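Local coordinates for regulatory protein YycH-like domain-containing protein (Eubacterium rectale, PDB 5COZ) that is of unknown function but carries a YycH-like regulatory domain and is probably exported as a membrane-attached lipoprotein, at residues Ser164-Glu167 against Ala168-Ala172; Ala247-Lys251 against Gly252-Leu256; Ala172-Thr175 against Ala176-Glu180. All coordinates share one frame; numbering follows the deposited sequence.

Contact 1: residues Ser164-Glu167 against Ala168-Ala172; sequences SAEE and AEELA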
loop_
_atom_site.group_PDB
_atom_site.type_symbol
_atom_site.label_atom_id
_atom_site.label_comp_id
_atom_site.label_asym_id
_atom_site.label_seq_id
_atom_site.Cartn_x
_atom_site.Cartn_y
_atom_site.Cartn_z
ATOM N N SER A 164 -8.019 21.717 -3.242
ATOM C CA SER A 164 -7.439 21.467 -1.929
ATOM C C SER A 164 -7.249 19.963 -1.718
ATOM O O SER A 164 -7.902 19.142 -2.390
ATOM C CB SER A 164 -8.324 22.032 -0.823
ATOM O OG SER A 164 -9.532 21.286 -0.751
ATOM N N ALA A 165 -6.395 19.602 -0.762
ATOM C CA ALA A 165 -6.195 18.187 -0.438
ATOM C C ALA A 165 -7.495 17.568 0.078
ATOM O O ALA A 165 -7.790 16.419 -0.254
ATOM C CB ALA A 165 -5.102 18.045 0.595
ATOM N N GLU A 166 -8.290 18.363 0.840
ATOM C CA GLU A 166 -9.578 17.912 1.368
ATOM C C GLU A 166 -10.545 17.601 0.212
ATOM O O GLU A 166 -11.185 16.542 0.224
ATOM C CB GLU A 166 -10.158 18.966 2.326
ATOM C CG GLU A 166 -11.471 18.563 2.977
ATOM C CD GLU A 166 -12.157 19.636 3.802
ATOM O OE1 GLU A 166 -12.357 20.760 3.284
ATOM O OE2 GLU A 166 -12.554 19.329 4.950
ATOM N N GLU A 167 -10.649 18.495 -0.795
ATOM C CA GLU A 167 -11.523 18.275 -1.936
ATOM C C GLU A 167 -11.026 17.076 -2.774
ATOM O O GLU A 167 -11.833 16.273 -3.244
ATOM C CB GLU A 167 -11.647 19.545 -2.785
ATOM C CG GLU A 167 -12.832 19.476 -3.738
ATOM C CD GLU A 167 -13.107 20.689 -4.609
ATOM O OE1 GLU A 167 -12.992 21.830 -4.105
ATOM O OE2 GLU A 167 -13.517 20.494 -5.775
ATOM N N ALA A 168 -9.697 16.941 -2.929
ATOM C CA ALA A 168 -9.100 15.836 -3.659
ATOM C C ALA A 168 -9.401 14.495 -2.952
ATOM O O ALA A 168 -9.788 13.535 -3.618
ATOM C CB ALA A 168 -7.591 16.062 -3.774
ATOM N N GLU A 169 -9.331 14.495 -1.613
ATOM C CA GLU A 169 -9.647 13.293 -0.828
ATOM C C GLU A 169 -11.111 12.906 -0.984
ATOM O O GLU A 169 -11.420 11.722 -1.115
ATOM C CB GLU A 169 -9.299 13.489 0.643
ATOM C CG GLU A 169 -9.456 12.172 1.387
ATOM C CD GLU A 169 -9.041 12.146 2.837
ATOM O OE1 GLU A 169 -8.418 13.123 3.308
ATOM O OE2 GLU A 169 -9.301 11.112 3.491
ATOM N N GLU A 170 -12.005 13.896 -1.034
ATOM C CA GLU A 170 -13.426 13.609 -1.237
ATOM C C GLU A 170 -13.655 12.929 -2.591
ATOM O O GLU A 170 -14.443 11.980 -2.674
ATOM C CB GLU A 170 -14.250 14.896 -1.121
ATOM C CG GLU A 170 -14.375 15.365 0.321
ATOM C CD GLU A 170 -14.949 16.747 0.586
ATOM O OE1 GLU A 170 -15.122 17.528 -0.376
ATOM O OE2 GLU A 170 -15.188 17.063 1.774
ATOM N N LEU A 171 -12.926 13.355 -3.650
ATOM C CA LEU A 171 -13.053 12.714 -4.951
ATOM C C LEU A 171 -12.469 11.285 -4.926
ATOM O O LEU A 171 -13.043 10.373 -5.527
ATOM C CB LEU A 171 -12.366 13.569 -6.027
ATOM C CG LEU A 171 -12.401 13.038 -7.462
ATOM C CD1 LEU A 171 -13.837 12.713 -7.938
ATOM C CD2 LEU A 171 -11.690 14.004 -8.393
ATOM N N ALA A 172 -11.345 11.087 -4.216
ATOM C CA ALA A 172 -10.756 9.733 -4.126
ATOM C C ALA A 172 -11.721 8.768 -3.387
ATOM O O ALA A 172 -11.938 7.650 -3.850
ATOM C CB ALA A 172 -9.417 9.800 -3.417
HETATM O O HOH W 1 -6.732 14.926 2.267
#

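Contact 2: residues Ala247-Lys251 against Gly252-Leu256; sequences AMDEK and GISFL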
loop_
_atom_site.group_PDB
_atom_site.type_symbol
_atom_site.label_atom_id
_atom_site.label_comp_id
_atom_site.label_asym_id
_atom_site.label_seq_id
_atom_site.Cartn_x
_atom_site.Cartn_y
_atom_site.Cartn_z
ATOM N N ALA A 247 -4.730 8.896 -8.613
ATOM C CA ALA A 247 -4.046 10.183 -8.796
ATOM C C ALA A 247 -4.933 11.147 -9.529
ATOM O O ALA A 247 -5.765 10.715 -10.342
ATOM C CB ALA A 247 -2.756 9.997 -9.563
HETATM N N MSE A 248 -4.739 12.449 -9.282
HETATM C CA MSE A 248 -5.514 13.458 -9.999
HETATM C C MSE A 248 -4.707 14.719 -10.221
HETATM O O MSE A 248 -3.858 15.081 -9.402
HETATM C CB MSE A 248 -6.809 13.791 -9.266
HETATM C CG MSE A 248 -6.579 14.272 -7.859
HETATM SE SE MSE A 248 -8.165 14.175 -6.776
HETATM C CE MSE A 248 -8.373 12.323 -6.564
ATOM N N ASP A 249 -4.947 15.357 -11.349
ATOM C CA ASP A 249 -4.294 16.597 -11.724
ATOM C C ASP A 249 -5.421 17.600 -12.000
ATOM O O ASP A 249 -6.584 17.318 -11.690
ATOM C CB ASP A 249 -3.338 16.381 -12.908
ATOM C CG ASP A 249 -3.960 15.749 -14.143
ATOM O OD1 ASP A 249 -5.193 15.932 -14.359
ATOM O OD2 ASP A 249 -3.213 15.121 -14.922
ATOM N N GLU A 250 -5.102 18.765 -12.591
ATOM C CA GLU A 250 -6.115 19.795 -12.841
ATOM C C GLU A 250 -7.226 19.330 -13.808
ATOM O O GLU A 250 -8.289 19.966 -13.857
ATOM C CB GLU A 250 -5.434 21.074 -13.359
ATOM C CG GLU A 250 -4.794 20.911 -14.731
ATOM C CD GLU A 250 -4.205 22.171 -15.337
ATOM O OE1 GLU A 250 -3.988 23.158 -14.598
ATOM O OE2 GLU A 250 -3.918 22.150 -16.555
ATOM N N LYS A 251 -6.979 18.254 -14.563
ATOM C CA LYS A 251 -7.957 17.703 -15.519
ATOM C C LYS A 251 -8.859 16.638 -14.869
ATOM O O LYS A 251 -9.822 16.188 -15.501
ATOM C CB LYS A 251 -7.243 17.142 -16.751
ATOM C CG LYS A 251 -6.632 18.247 -17.626
ATOM C CD LYS A 251 -5.920 17.681 -18.840
ATOM C CE LYS A 251 -4.636 18.402 -19.145
ATOM N NZ LYS A 251 -3.932 17.797 -20.307
ATOM N N GLY A 252 -8.583 16.280 -13.609
ATOM C CA GLY A 252 -9.353 15.265 -12.894
ATOM C C GLY A 252 -8.505 14.030 -12.643
ATOM O O GLY A 252 -7.267 14.113 -12.678
ATOM N N ILE A 253 -9.141 12.866 -12.399
ATOM C CA ILE A 253 -8.428 11.617 -12.165
ATOM C C ILE A 253 -7.528 11.335 -13.369
ATOM O O ILE A 253 -7.992 11.416 -14.505
ATOM C CB ILE A 253 -9.419 10.444 -11.896
ATOM C CG1 ILE A 253 -10.424 10.772 -10.747
ATOM C CG2 ILE A 253 -8.700 9.090 -11.678
ATOM C CD1 ILE A 253 -9.845 10.947 -9.373
ATOM N N SER A 254 -6.265 11.008 -13.125
ATOM C CA SER A 254 -5.319 10.753 -14.203
ATOM C C SER A 254 -4.692 9.360 -14.144
ATOM O O SER A 254 -4.020 8.965 -15.088
ATOM C CB SER A 254 -4.208 11.802 -14.122
ATOM O OG SER A 254 -3.545 11.648 -12.870
ATOM N N PHE A 255 -4.874 8.624 -13.039
ATOM C CA PHE A 255 -4.250 7.321 -12.852
ATOM C C PHE A 255 -5.015 6.572 -11.793
ATOM O O PHE A 255 -5.292 7.132 -10.732
ATOM C CB PHE A 255 -2.776 7.535 -12.422
ATOM C CG PHE A 255 -1.942 6.290 -12.284
ATOM C CD1 PHE A 255 -1.944 5.563 -11.099
ATOM C CD2 PHE A 255 -1.097 5.886 -13.308
ATOM C CE1 PHE A 255 -1.142 4.424 -10.958
ATOM C CE2 PHE A 255 -0.281 4.757 -13.156
ATOM C CZ PHE A 255 -0.295 4.054 -11.976
ATOM N N LEU A 256 -5.403 5.315 -12.085
ATOM C CA LEU A 256 -6.185 4.530 -11.165
ATOM C C LEU A 256 -5.693 3.108 -11.282
ATOM O O LEU A 256 -5.852 2.493 -12.341
ATOM C CB LEU A 256 -7.683 4.671 -11.537
ATOM C CG LEU A 256 -8.734 4.245 -10.536
ATOM C CD1 LEU A 256 -8.524 4.862 -9.247
ATOM C CD2 LEU A 256 -10.106 4.704 -11.000
HETATM O O HOH W 2 -1.449 13.360 -13.501
HETATM O O HOH W 3 -6.832 13.873 -15.702
HETATM O O HOH W 4 -10.130 12.825 -15.705
#

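Contact 3: residues Ala172-Thr175 against Ala176-Glu180; sequences AVKT and AKELE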
loop_
_atom_site.group_PDB
_atom_site.type_symbol
_atom_site.label_atom_id
_atom_site.label_comp_id
_atom_site.label_asym_id
_atom_site.label_seq_id
_atom_site.Cartn_x
_atom_site.Cartn_y
_atom_site.Cartn_z
ATOM N N ALA A 172 -11.345 11.087 -4.216
ATOM C CA ALA A 172 -10.756 9.733 -4.126
ATOM C C ALA A 172 -11.721 8.768 -3.387
ATOM O O ALA A 172 -11.938 7.650 -3.850
ATOM C CB ALA A 172 -9.417 9.800 -3.417
ATOM N N VAL A 173 -12.374 9.258 -2.297
ATOM C CA VAL A 173 -13.311 8.459 -1.489
ATOM C C VAL A 173 -14.553 8.118 -2.336
ATOM O O VAL A 173 -15.007 6.969 -2.347
ATOM C CB VAL A 173 -13.649 9.236 -0.182
ATOM C CG1 VAL A 173 -14.894 8.657 0.507
ATOM C CG2 VAL A 173 -12.453 9.236 0.775
ATOM N N LYS A 174 -15.057 9.107 -3.087
ATOM C CA LYS A 174 -16.212 8.925 -3.972
ATOM C C LYS A 174 -15.878 7.898 -5.070
ATOM O O LYS A 174 -16.702 7.034 -5.366
ATOM C CB LYS A 174 -16.625 10.281 -4.576
ATOM C CG LYS A 174 -17.777 10.233 -5.575
ATOM C CD LYS A 174 -17.863 11.586 -6.293
ATOM C CE LYS A 174 -18.857 11.610 -7.431
ATOM N NZ LYS A 174 -20.249 11.772 -6.943
ATOM N N THR A 175 -14.637 7.928 -5.596
ATOM C CA THR A 175 -14.229 6.988 -6.653
ATOM C C THR A 175 -14.131 5.553 -6.112
ATOM O O THR A 175 -14.587 4.622 -6.770
ATOM C CB THR A 175 -12.905 7.442 -7.283
ATOM O OG1 THR A 175 -13.078 8.783 -7.759
ATOM C CG2 THR A 175 -12.475 6.553 -8.448
ATOM N N ALA A 176 -13.529 5.373 -4.918
ATOM C CA ALA A 176 -13.448 4.026 -4.348
ATOM C C ALA A 176 -14.860 3.475 -4.099
ATOM O O ALA A 176 -15.104 2.294 -4.313
ATOM C CB ALA A 176 -12.639 4.046 -3.051
ATOM N N LYS A 177 -15.808 4.351 -3.673
ATOM C CA LYS A 177 -17.196 3.940 -3.433
ATOM C C LYS A 177 -17.844 3.512 -4.750
ATOM O O LYS A 177 -18.480 2.456 -4.793
ATOM C CB LYS A 177 -17.980 5.076 -2.777
ATOM C CG LYS A 177 -19.405 4.704 -2.374
ATOM C CD LYS A 177 -20.097 5.914 -1.758
ATOM C CE LYS A 177 -21.582 5.715 -1.560
ATOM N NZ LYS A 177 -21.871 4.791 -0.431
ATOM N N GLU A 178 -17.665 4.303 -5.827
ATOM C CA GLU A 178 -18.176 3.954 -7.171
ATOM C C GLU A 178 -17.637 2.625 -7.646
ATOM O O GLU A 178 -18.345 1.861 -8.302
ATOM C CB GLU A 178 -17.745 4.992 -8.214
ATOM C CG GLU A 178 -18.322 6.382 -8.088
ATOM C CD GLU A 178 -17.728 7.414 -9.035
ATOM O OE1 GLU A 178 -16.615 7.198 -9.575
ATOM O OE2 GLU A 178 -18.387 8.457 -9.234
ATOM N N LEU A 179 -16.356 2.339 -7.323
ATOM C CA LEU A 179 -15.723 1.096 -7.754
ATOM C C LEU A 179 -16.142 -0.097 -6.900
ATOM O O LEU A 179 -15.759 -1.236 -7.192
ATOM C CB LEU A 179 -14.185 1.263 -7.683
ATOM C CG LEU A 179 -13.539 2.125 -8.760
ATOM C CD1 LEU A 179 -12.074 2.401 -8.403
ATOM C CD2 LEU A 179 -13.654 1.478 -10.157
ATOM N N GLU A 180 -16.882 0.175 -5.796
ATOM C CA GLU A 180 -17.373 -0.837 -4.868
ATOM C C GLU A 180 -16.205 -1.538 -4.190
ATOM O O GLU A 180 -16.242 -2.742 -3.929
ATOM C CB GLU A 180 -18.341 -1.845 -5.539
ATOM C CG GLU A 180 -19.491 -1.158 -6.260
ATOM C CD GLU A 180 -20.386 -2.084 -7.060
ATOM O OE1 GLU A 180 -19.860 -2.890 -7.858
ATOM O OE2 GLU A 180 -21.623 -1.953 -6.935
HETATM O O HOH W 5 -20.323 8.625 -7.419
HETATM O O HOH W 6 -14.596 9.275 -10.151
#

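Contact 1: residues Ser164-Glu167 against Ala168-Ala172
Ala-165 O accepts two bonds, one from Glu-169 N at 2.8 Å and a weak one from a water that also donates to Glu-169 OE1 at 2.7 Å. This is the N-terminal end of helix 165-178, and Ser-164 is its N-cap. With chi1 at 68° the serine hydroxyl turns back over the first turn, where Ser-164 OG accepts from Glu-167 N at 3.0 Å in a nearly straight bond. The first i to i+4 bond, from Ala-168 N to Ser-164 O, follows directly.

Ala-168 is buried and takes part in the contact. Ala-168 CB rests 3.4 Å from Ser-164 O, while the methyl also meets Tyr-212 and Phe-214 of strand 211-220. Glu-169 OE2 is held by Asn-187, so both oxygens of that carboxylate have partners.

The exposed face carries Glu-166 and Glu-170, which run alongside each other and point the same way, their carboxylate planes only 15° apart. Glu-166 OE2 and Glu-170 OE2 are 4.7 Å apart; lying at the amino end of a helix probably eases that like-charge proximity. Glu-170 sets its CG beside its own backbone N (chi1 -74°), and this places Glu-170 CG 3.4 Å from Glu-166 O.

Contact 2: residues Ala247-Lys251 against Gly252-Leu256
Met-248, a selenomethionine, and Ile-253 meet on one face of a beta hairpin, where their side chains cross obliquely and Met-248 CE touches Ile-253 CD1 at 3.5 Å. Each has a second conformer, so the tightness of that pair is doubtful. In the conformer described, Met-248 CG stands between its backbone N and carbonyl carbon (chi1 57°), and the chain bends at the CG-SE bond.

On the Ala-247 and Phe-255 face the carboxylate end of Asp-249 comes up beside Ser-254. Asp-249 OD2 lies 3.6 Å from Ser-254 CB, and a water bridges Asp-249 OD2 to Ser-254 OG. The other carboxylate oxygen closes an Asx turn: Asp-249 OD1 accepts from Lys-251 N at 2.9 Å, the donor standing above the carboxylate plane.

A type I turn from Asp-249 to Gly-252 reverses the chain, with Asp-249 and Gly-252 exchanging two backbone bonds. At the backbone angles of Gly-252 a CB would collide with the preceding carbonyl, Lys-251 O, and glycine avoids this.

Further on, Ser-254 and Phe-255 both face Ala-247, a classic beta bulge. Ala-247 N reaches Phe-255 O at 2.8 Å, while Ser-254 N donates to Ala-247 O from above its carbonyl plane. Ala-247 CB packs on Phe-255 CB at 3.8 Å, and the rest of the Phe-255 side chain leads away from Ala-247; it touches Val-245.

The hairpin lies within an antiparallel sheet, strand 211-220 pairing with strand 244-249 and strand 125-128 with strand 252-258. Helix 165-178 covers the Met-248 and Ile-253 face, and Thr-211 and Val-213 of strand 211-220 meet Ala-247.

Contact 3: residues Ala172-Thr175 against Ala176-Glu180
Thr-175 and Leu-179 form the close-packed side of the contact toward the C-terminal end of helix 165-178. They lie side by side, pointing the same way, and Leu-179 CG sits 3.4 Å from Thr-175 O, the oxygen that also accepts from Leu-179 N at 2.9 Å. Leu-179 continues onto Leu-79 and Leu-83 of helix 73-87. With chi1 at -56°, Thr-175 OG1 lies beside its backbone N and bonds back to Leu-171 O.

The polar side is looser and bridged by water, and Thr-175 OG1 borders it. Lys-174 NZ and Glu-178 OE2 stay 4.4 Å apart, beyond a salt bridge, and a water joins them, donating to the carboxylate and only weakly accepting from the lysine. A second water donates to both Thr-175 OG1 and Glu-178 OE1. Glu-178 OE2 has its salt bridge with Lys-85. Replacing Glu-178 by alanine is likely to cost Lys-85 this salt bridge and both waters their carboxylate partner.

Glu-180, at positive phi, is the first residue to leave helical angles, in a Schellman motif with Glu-180 N bonded to Lys-177 O. Apolar packing and charge pairing alike thus bind this turn to helix 73-87, with water mediating along the helix itself.

How the contacts relate
From the N terminus, contact 1 opens helix 165-178 at its cap and contact 3 follows it to the Schellman motif; the two share Ala-172 and close successive helical turns without nesting or crossing. Contact 2 comes later in series and closes the tight turn between strands 244-249 and 252-258. In space the hairpin lies against the helix. Leu-171 of contact 1 packs on Met-248 and Ile-253, while Leu-256 packs on Thr-175 and Leu-179 of contact 3, with Leu-256 CD2 3.9 Å from Thr-175 CG2. Together they tie one helix along its length to the antiparallel sheet, and its far end to helix 73-87.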